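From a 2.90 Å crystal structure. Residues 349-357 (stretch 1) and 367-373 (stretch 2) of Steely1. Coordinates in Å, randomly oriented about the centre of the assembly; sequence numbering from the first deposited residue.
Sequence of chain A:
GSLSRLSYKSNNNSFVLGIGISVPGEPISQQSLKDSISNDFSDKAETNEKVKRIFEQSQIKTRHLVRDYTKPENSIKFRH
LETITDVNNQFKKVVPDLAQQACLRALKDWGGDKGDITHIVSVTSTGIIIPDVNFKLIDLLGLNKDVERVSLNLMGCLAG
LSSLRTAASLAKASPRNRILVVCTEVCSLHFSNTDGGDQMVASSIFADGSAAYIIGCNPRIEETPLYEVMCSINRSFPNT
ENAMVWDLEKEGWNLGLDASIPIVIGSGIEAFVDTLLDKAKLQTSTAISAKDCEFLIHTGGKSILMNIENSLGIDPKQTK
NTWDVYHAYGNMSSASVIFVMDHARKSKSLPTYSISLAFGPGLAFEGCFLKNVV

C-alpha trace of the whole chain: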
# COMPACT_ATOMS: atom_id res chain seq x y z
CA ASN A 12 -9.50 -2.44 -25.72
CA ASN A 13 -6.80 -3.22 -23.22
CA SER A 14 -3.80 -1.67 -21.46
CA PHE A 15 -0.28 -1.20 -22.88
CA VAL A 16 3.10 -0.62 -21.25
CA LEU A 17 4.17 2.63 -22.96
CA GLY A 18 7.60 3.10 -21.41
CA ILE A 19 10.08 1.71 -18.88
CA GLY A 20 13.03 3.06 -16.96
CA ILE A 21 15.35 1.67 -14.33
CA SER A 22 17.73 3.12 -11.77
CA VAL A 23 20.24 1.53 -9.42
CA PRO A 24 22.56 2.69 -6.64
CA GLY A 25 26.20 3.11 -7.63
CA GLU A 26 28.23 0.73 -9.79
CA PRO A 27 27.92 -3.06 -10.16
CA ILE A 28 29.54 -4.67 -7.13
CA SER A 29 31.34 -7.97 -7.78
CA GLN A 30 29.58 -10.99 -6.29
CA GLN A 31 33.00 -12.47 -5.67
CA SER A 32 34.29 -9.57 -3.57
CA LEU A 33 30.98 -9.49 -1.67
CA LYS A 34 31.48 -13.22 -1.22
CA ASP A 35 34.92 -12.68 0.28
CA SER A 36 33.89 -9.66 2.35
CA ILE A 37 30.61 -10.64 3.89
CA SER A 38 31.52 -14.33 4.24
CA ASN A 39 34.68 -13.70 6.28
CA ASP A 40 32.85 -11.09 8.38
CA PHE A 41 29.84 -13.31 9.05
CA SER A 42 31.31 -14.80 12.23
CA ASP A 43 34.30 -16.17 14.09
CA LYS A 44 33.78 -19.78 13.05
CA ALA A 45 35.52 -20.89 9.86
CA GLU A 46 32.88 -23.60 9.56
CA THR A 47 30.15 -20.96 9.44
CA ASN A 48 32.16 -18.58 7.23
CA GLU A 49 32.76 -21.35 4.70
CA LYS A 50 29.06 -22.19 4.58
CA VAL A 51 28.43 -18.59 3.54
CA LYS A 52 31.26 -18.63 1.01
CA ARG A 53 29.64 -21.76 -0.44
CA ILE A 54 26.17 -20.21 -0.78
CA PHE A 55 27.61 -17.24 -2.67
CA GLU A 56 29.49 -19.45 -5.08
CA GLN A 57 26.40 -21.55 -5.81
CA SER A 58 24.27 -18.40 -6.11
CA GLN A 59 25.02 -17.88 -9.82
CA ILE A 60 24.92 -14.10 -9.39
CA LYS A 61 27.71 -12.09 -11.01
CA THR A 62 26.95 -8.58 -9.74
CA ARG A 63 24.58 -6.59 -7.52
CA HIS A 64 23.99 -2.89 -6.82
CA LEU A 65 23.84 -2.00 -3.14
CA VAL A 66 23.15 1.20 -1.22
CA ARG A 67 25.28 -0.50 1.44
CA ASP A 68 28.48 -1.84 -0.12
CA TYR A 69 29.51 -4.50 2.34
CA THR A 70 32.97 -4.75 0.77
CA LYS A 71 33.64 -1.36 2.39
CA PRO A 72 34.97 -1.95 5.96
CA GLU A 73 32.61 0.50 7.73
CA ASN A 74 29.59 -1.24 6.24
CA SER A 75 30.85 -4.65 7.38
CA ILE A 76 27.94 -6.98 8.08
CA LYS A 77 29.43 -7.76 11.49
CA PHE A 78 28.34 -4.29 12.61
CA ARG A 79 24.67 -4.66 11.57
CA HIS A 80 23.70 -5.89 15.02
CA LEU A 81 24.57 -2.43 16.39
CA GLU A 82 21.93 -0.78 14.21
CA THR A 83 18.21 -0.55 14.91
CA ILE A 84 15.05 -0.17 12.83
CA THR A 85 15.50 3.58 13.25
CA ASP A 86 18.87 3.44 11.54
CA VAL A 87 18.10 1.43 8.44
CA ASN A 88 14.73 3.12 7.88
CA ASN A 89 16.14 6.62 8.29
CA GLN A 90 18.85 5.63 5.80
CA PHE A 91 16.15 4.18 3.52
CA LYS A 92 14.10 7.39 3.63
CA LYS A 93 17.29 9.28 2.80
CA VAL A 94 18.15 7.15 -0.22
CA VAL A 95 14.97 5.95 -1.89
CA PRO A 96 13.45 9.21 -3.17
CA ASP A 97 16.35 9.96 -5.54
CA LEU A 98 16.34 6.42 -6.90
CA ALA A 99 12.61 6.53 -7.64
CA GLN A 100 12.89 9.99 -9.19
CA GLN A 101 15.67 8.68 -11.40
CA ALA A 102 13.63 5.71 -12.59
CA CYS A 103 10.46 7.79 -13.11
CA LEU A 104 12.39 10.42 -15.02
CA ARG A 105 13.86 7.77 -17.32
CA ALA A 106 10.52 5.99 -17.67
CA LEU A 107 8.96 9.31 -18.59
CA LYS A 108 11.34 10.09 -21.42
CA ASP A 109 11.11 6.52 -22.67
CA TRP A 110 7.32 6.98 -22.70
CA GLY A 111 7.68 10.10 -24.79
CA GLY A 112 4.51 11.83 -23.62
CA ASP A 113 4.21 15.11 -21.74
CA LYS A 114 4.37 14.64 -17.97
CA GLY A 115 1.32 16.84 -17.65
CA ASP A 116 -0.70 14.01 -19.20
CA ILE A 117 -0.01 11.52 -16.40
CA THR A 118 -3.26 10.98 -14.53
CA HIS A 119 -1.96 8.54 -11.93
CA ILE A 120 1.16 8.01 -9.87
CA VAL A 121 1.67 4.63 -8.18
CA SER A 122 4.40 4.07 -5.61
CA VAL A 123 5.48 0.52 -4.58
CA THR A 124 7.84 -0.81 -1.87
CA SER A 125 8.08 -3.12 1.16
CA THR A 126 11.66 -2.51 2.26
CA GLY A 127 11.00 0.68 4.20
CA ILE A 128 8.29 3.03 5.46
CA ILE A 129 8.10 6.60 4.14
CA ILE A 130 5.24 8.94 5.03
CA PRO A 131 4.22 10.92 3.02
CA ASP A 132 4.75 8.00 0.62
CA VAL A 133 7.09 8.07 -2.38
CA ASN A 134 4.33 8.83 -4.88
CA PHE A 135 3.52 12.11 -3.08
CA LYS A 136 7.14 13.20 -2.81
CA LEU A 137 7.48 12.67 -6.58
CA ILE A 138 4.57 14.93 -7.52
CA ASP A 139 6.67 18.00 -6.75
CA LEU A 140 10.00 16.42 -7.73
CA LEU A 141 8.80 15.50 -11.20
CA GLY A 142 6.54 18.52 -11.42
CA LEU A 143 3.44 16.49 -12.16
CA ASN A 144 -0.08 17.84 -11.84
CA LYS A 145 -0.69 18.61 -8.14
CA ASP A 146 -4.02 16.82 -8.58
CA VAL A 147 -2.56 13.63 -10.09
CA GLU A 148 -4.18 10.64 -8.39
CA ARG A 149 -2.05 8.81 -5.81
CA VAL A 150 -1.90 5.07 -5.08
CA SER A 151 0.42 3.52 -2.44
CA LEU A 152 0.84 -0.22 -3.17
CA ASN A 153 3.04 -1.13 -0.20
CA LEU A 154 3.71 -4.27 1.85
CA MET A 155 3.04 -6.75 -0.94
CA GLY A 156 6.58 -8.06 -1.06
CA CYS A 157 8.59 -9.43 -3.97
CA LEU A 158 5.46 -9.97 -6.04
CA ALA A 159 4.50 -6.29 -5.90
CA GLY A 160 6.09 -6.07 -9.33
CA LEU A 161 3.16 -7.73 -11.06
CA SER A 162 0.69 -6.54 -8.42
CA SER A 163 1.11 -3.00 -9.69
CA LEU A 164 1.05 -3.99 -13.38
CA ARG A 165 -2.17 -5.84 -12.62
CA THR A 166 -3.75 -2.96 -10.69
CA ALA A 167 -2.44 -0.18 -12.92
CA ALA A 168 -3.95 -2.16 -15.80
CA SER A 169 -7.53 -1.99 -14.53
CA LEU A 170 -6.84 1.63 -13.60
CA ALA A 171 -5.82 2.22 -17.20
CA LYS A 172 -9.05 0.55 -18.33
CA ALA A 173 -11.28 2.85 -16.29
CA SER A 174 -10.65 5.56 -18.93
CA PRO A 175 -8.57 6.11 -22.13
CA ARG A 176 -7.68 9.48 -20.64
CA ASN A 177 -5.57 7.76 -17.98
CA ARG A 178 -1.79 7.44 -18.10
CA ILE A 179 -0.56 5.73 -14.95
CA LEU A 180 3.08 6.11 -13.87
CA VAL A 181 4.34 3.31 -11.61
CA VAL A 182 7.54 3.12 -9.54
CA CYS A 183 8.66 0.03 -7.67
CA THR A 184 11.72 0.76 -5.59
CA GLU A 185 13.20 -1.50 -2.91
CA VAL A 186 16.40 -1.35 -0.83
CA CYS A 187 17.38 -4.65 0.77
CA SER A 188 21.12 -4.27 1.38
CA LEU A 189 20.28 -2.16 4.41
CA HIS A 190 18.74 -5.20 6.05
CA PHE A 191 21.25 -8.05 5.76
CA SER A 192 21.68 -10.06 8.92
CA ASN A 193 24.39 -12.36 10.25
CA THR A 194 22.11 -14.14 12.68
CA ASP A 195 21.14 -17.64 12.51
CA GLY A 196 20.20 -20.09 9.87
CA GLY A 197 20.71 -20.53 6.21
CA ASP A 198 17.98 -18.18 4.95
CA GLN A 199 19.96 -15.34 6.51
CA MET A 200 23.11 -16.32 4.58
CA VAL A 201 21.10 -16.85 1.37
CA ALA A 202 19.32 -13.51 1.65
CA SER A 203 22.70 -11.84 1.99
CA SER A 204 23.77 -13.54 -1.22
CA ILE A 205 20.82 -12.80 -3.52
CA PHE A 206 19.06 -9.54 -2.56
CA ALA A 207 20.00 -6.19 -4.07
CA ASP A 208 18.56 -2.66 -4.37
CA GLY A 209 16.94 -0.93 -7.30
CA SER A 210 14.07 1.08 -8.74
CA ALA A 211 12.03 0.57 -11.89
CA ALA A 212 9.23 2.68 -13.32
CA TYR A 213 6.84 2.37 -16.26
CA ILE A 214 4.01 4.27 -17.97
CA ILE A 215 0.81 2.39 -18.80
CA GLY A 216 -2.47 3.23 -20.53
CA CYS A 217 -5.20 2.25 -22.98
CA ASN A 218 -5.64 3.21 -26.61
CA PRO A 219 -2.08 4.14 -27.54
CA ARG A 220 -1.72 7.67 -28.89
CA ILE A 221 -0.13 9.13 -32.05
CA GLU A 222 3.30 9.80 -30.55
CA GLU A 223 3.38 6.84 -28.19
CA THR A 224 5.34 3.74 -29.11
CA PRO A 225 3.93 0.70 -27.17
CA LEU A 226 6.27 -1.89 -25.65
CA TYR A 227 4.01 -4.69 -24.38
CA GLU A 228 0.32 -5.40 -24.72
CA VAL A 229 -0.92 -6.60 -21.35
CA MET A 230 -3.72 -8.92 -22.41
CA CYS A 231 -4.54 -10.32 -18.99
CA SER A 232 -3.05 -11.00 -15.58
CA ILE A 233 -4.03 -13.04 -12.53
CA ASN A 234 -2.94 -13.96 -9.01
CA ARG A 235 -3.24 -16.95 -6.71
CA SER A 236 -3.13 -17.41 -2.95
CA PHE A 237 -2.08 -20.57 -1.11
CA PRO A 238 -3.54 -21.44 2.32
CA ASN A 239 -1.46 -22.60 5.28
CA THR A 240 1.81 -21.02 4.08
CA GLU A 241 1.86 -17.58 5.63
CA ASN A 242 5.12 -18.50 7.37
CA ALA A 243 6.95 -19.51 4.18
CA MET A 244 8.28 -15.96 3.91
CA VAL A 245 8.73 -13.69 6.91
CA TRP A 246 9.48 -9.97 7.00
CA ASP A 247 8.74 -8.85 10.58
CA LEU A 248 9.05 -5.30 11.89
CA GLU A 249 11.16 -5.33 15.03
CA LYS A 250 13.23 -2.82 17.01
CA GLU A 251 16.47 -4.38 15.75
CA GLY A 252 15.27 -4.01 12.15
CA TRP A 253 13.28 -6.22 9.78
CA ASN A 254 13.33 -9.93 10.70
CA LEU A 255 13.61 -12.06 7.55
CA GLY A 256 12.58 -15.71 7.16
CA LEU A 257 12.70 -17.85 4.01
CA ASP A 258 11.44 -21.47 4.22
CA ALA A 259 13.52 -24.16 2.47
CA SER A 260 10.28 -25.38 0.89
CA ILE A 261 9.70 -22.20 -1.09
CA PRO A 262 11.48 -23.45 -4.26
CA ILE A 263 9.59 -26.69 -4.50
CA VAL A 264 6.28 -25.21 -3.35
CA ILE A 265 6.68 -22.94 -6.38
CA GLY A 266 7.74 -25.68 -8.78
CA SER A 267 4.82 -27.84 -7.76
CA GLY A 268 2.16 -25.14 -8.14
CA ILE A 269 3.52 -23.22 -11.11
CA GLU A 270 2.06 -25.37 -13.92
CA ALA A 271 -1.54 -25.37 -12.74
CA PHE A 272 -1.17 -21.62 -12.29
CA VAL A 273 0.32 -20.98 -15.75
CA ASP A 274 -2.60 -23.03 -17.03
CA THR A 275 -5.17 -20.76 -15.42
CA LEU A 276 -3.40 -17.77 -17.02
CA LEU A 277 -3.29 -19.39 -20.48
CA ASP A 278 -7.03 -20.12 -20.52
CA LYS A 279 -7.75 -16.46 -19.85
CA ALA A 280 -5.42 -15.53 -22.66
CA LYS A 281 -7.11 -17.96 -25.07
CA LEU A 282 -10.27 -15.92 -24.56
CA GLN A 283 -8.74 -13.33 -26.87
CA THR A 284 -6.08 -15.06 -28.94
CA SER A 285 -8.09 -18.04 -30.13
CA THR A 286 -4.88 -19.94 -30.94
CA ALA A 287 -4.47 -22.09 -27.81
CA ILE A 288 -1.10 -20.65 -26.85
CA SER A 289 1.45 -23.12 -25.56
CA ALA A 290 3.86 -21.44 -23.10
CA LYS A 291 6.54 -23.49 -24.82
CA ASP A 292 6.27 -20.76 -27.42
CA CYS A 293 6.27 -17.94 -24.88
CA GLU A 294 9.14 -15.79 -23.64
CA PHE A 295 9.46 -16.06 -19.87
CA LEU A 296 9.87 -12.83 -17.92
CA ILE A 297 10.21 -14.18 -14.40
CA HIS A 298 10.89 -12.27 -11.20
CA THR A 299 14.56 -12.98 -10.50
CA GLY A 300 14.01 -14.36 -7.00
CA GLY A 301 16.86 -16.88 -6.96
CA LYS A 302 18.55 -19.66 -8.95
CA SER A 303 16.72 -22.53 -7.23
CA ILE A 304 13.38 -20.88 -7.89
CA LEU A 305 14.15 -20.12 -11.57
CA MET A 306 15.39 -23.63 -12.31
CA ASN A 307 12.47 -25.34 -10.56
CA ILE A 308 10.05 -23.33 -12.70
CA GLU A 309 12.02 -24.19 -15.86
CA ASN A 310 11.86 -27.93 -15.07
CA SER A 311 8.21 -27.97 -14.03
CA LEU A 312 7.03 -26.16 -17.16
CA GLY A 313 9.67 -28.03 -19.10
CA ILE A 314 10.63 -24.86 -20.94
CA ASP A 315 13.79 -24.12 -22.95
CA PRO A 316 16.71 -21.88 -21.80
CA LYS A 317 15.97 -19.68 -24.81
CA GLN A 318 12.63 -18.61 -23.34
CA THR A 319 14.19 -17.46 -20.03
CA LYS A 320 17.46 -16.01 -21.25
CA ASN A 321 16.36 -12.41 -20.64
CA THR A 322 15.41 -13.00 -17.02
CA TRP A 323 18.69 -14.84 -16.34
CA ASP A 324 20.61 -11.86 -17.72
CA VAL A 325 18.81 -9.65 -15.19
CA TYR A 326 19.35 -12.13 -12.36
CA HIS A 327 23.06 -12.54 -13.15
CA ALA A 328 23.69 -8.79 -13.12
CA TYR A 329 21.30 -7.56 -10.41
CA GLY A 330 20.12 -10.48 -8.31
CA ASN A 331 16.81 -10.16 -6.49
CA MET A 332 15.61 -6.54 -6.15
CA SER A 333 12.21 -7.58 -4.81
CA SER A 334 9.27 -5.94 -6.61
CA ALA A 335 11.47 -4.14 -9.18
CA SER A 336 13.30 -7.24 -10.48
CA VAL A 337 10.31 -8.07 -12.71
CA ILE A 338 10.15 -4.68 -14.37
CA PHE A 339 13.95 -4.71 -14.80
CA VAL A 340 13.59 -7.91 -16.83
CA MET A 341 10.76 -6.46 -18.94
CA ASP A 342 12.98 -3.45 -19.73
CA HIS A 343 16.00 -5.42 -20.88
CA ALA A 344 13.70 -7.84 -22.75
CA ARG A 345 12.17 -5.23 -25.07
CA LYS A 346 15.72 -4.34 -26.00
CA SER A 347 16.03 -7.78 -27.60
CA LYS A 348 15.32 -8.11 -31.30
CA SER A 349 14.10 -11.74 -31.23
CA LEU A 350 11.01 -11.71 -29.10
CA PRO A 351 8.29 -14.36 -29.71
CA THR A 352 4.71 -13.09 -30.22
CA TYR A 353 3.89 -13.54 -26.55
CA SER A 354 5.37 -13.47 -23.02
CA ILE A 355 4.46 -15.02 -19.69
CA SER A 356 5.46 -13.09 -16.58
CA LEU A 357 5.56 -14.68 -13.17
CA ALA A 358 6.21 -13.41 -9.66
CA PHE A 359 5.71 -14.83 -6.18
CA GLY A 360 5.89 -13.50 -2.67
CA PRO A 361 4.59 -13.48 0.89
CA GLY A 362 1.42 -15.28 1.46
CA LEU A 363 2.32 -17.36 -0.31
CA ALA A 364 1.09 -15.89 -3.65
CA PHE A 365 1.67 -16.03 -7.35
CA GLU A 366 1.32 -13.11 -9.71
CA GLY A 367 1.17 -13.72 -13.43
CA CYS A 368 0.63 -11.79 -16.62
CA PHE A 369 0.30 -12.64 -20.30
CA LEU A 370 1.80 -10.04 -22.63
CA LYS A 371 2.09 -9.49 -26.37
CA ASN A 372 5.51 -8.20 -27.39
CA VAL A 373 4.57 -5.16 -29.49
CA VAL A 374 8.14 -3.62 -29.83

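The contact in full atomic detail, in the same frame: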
# COMPACT_ATOMS: atom_id res chain seq x y z
N SER A 349 14.61 -10.41 -30.88
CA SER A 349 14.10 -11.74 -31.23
C SER A 349 13.02 -12.23 -30.26
O SER A 349 13.05 -13.38 -29.75
CB SER A 349 15.25 -12.75 -31.33
OG SER A 349 16.03 -12.82 -30.15
N LEU A 350 12.07 -11.35 -30.02
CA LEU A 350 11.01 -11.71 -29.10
C LEU A 350 9.82 -12.35 -29.73
O LEU A 350 9.22 -11.74 -30.67
CB LEU A 350 10.53 -10.48 -28.30
CG LEU A 350 11.35 -10.05 -27.08
CD1 LEU A 350 11.01 -8.65 -26.71
CD2 LEU A 350 11.09 -10.95 -25.92
N PRO A 351 9.42 -13.55 -29.24
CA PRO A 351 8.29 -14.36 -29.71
C PRO A 351 7.04 -13.45 -29.90
O PRO A 351 7.11 -12.21 -29.78
CB PRO A 351 7.96 -15.31 -28.56
CG PRO A 351 9.11 -15.17 -27.59
CD PRO A 351 9.89 -13.96 -27.95
N THR A 352 5.83 -14.00 -30.06
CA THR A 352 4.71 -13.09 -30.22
C THR A 352 4.11 -12.81 -28.86
O THR A 352 3.44 -11.78 -28.67
CB THR A 352 3.71 -13.61 -31.20
OG1 THR A 352 4.37 -13.73 -32.47
CG2 THR A 352 2.59 -12.66 -31.33
N TYR A 353 4.43 -13.67 -27.90
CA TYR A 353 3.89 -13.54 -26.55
C TYR A 353 4.90 -13.75 -25.42
O TYR A 353 5.96 -14.33 -25.63
CB TYR A 353 2.75 -14.54 -26.39
CG TYR A 353 1.56 -14.30 -27.27
CD1 TYR A 353 0.80 -13.14 -27.14
CD2 TYR A 353 1.17 -15.24 -28.24
CE1 TYR A 353 -0.31 -12.91 -27.94
CE2 TYR A 353 0.06 -15.01 -29.06
CZ TYR A 353 -0.67 -13.84 -28.89
OH TYR A 353 -1.78 -13.63 -29.67
N SER A 354 4.52 -13.32 -24.22
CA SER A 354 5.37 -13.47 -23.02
C SER A 354 4.56 -13.82 -21.79
O SER A 354 3.43 -13.35 -21.64
CB SER A 354 6.17 -12.20 -22.73
OG SER A 354 7.11 -11.92 -23.75
N ILE A 355 5.12 -14.66 -20.94
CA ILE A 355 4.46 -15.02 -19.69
C ILE A 355 5.33 -14.44 -18.58
O ILE A 355 6.55 -14.67 -18.54
CB ILE A 355 4.36 -16.56 -19.52
CG1 ILE A 355 3.46 -17.15 -20.61
CG2 ILE A 355 3.79 -16.89 -18.12
CD1 ILE A 355 3.31 -18.67 -20.55
N SER A 356 4.72 -13.66 -17.70
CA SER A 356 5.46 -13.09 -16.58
C SER A 356 4.96 -13.67 -15.27
O SER A 356 3.76 -13.76 -15.01
CB SER A 356 5.35 -11.58 -16.55
OG SER A 356 6.27 -11.06 -15.61
N LEU A 357 5.90 -14.08 -14.44
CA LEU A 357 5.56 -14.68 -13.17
C LEU A 357 6.27 -13.97 -12.02
O LEU A 357 7.34 -13.39 -12.19
CB LEU A 357 5.92 -16.16 -13.19
CG LEU A 357 5.19 -16.99 -14.26
CD1 LEU A 357 5.77 -18.39 -14.30
CD2 LEU A 357 3.70 -17.04 -13.94
N GLY A 367 0.83 -13.34 -12.08
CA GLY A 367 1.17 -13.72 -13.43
C GLY A 367 0.60 -12.70 -14.39
O GLY A 367 -0.28 -11.91 -14.04
N CYS A 368 1.10 -12.72 -15.62
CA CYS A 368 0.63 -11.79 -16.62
C CYS A 368 1.00 -12.31 -18.00
O CYS A 368 2.10 -12.83 -18.20
CB CYS A 368 1.25 -10.43 -16.38
SG CYS A 368 0.47 -9.14 -17.30
N PHE A 369 0.08 -12.17 -18.95
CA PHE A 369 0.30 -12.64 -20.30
C PHE A 369 0.39 -11.43 -21.19
O PHE A 369 -0.59 -10.69 -21.36
CB PHE A 369 -0.85 -13.56 -20.72
CG PHE A 369 -0.64 -14.25 -22.04
CD1 PHE A 369 -1.04 -13.64 -23.21
CD2 PHE A 369 -0.02 -15.50 -22.10
CE1 PHE A 369 -0.83 -14.26 -24.44
CE2 PHE A 369 0.21 -16.13 -23.34
CZ PHE A 369 -0.21 -15.51 -24.51
N LEU A 370 1.57 -11.20 -21.75
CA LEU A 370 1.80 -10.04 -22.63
C LEU A 370 2.08 -10.36 -24.09
O LEU A 370 2.51 -11.45 -24.44
CB LEU A 370 2.97 -9.23 -22.12
CG LEU A 370 2.99 -8.76 -20.68
CD1 LEU A 370 4.04 -9.57 -19.94
CD2 LEU A 370 3.32 -7.28 -20.60
N LYS A 371 1.85 -9.37 -24.95
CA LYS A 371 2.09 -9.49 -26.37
C LYS A 371 3.18 -8.48 -26.71
O LYS A 371 2.99 -7.28 -26.60
CB LYS A 371 0.81 -9.19 -27.18
CG LYS A 371 1.05 -8.95 -28.66
CD LYS A 371 -0.07 -9.54 -29.48
CE LYS A 371 -0.03 -9.06 -30.92
NZ LYS A 371 -1.40 -9.02 -31.49
N ASN A 372 4.35 -9.01 -27.07
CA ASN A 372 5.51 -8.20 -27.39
C ASN A 372 5.22 -7.35 -28.62
O ASN A 372 5.26 -7.85 -29.74
CB ASN A 372 6.71 -9.13 -27.63
CG ASN A 372 6.88 -10.15 -26.51
OD1 ASN A 372 7.30 -11.28 -26.74
ND2 ASN A 372 6.56 -9.73 -25.28
N VAL A 373 4.90 -6.08 -28.39
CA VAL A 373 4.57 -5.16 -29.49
C VAL A 373 5.77 -4.38 -30.08
O VAL A 373 5.65 -3.85 -31.17
CB VAL A 373 3.57 -4.08 -29.05
CG1 VAL A 373 2.30 -4.62 -28.82
CG2 VAL A 373 3.89 -3.57 -27.80

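Neighbouring antiparallel strands alternate between pairs that exchange two backbone hydrogen bonds and pairs that exchange none, and side chains change face with the same period. Residues 367-372 of Steely1, running against 353-357 with 153° between their directions, illustrate the rule.

G367 opposes L357 in a non-hydrogen-bonded pair. It has no side chain, so its contacts here come from the backbone: G367 CA lies 3.0 Å from S356 O, a CA-H...O contact, and 4.2 Å from L357 CD2. C368 and S356 form a hydrogen-bonded pair, with S356 N donating to C368 O (2.8 Å) and C368 N returning a bond to S356 O (2.9 Å). Their side chains share a face, where S356 CB and C368 CB are 4.3 Å apart.

At F369 the side chains switch to the other face. Opposite I355, its ring reaches along the neighbouring strand: F369 CD2 packs 4.1 Å from I355 CG1, and F369 CE1 approaches Y353 CD1 at 3.3 Å. The two aromatic rings meet obliquely, centroids 5.0 Å apart and planes at 39°, so the contact is apolar packing without a parallel stack.

L370 restores the hydrogen-bonded pattern with S354: S354 N to L370 O and L370 N to S354 O are both 2.8 Å. Back on the face of C368 and S356, L370 CD1 rests 4.2 Å from S356 CB, covering the serine's methylene with hydrocarbon.

K371 lies beside Y353, and the aliphatic part of its chain supplies the contact, K371 CD sitting 3.7 Å from Y353 CE1. Beyond it the ladder loosens. N372 N gives T352 O only a weak bond, 3.3 Å long and bent to 133°. The N372 side chain nevertheless points toward stretch 1, settling among L350, P351 and S354 and extending the contact past the regular pairing. V373 turns away and makes no contact.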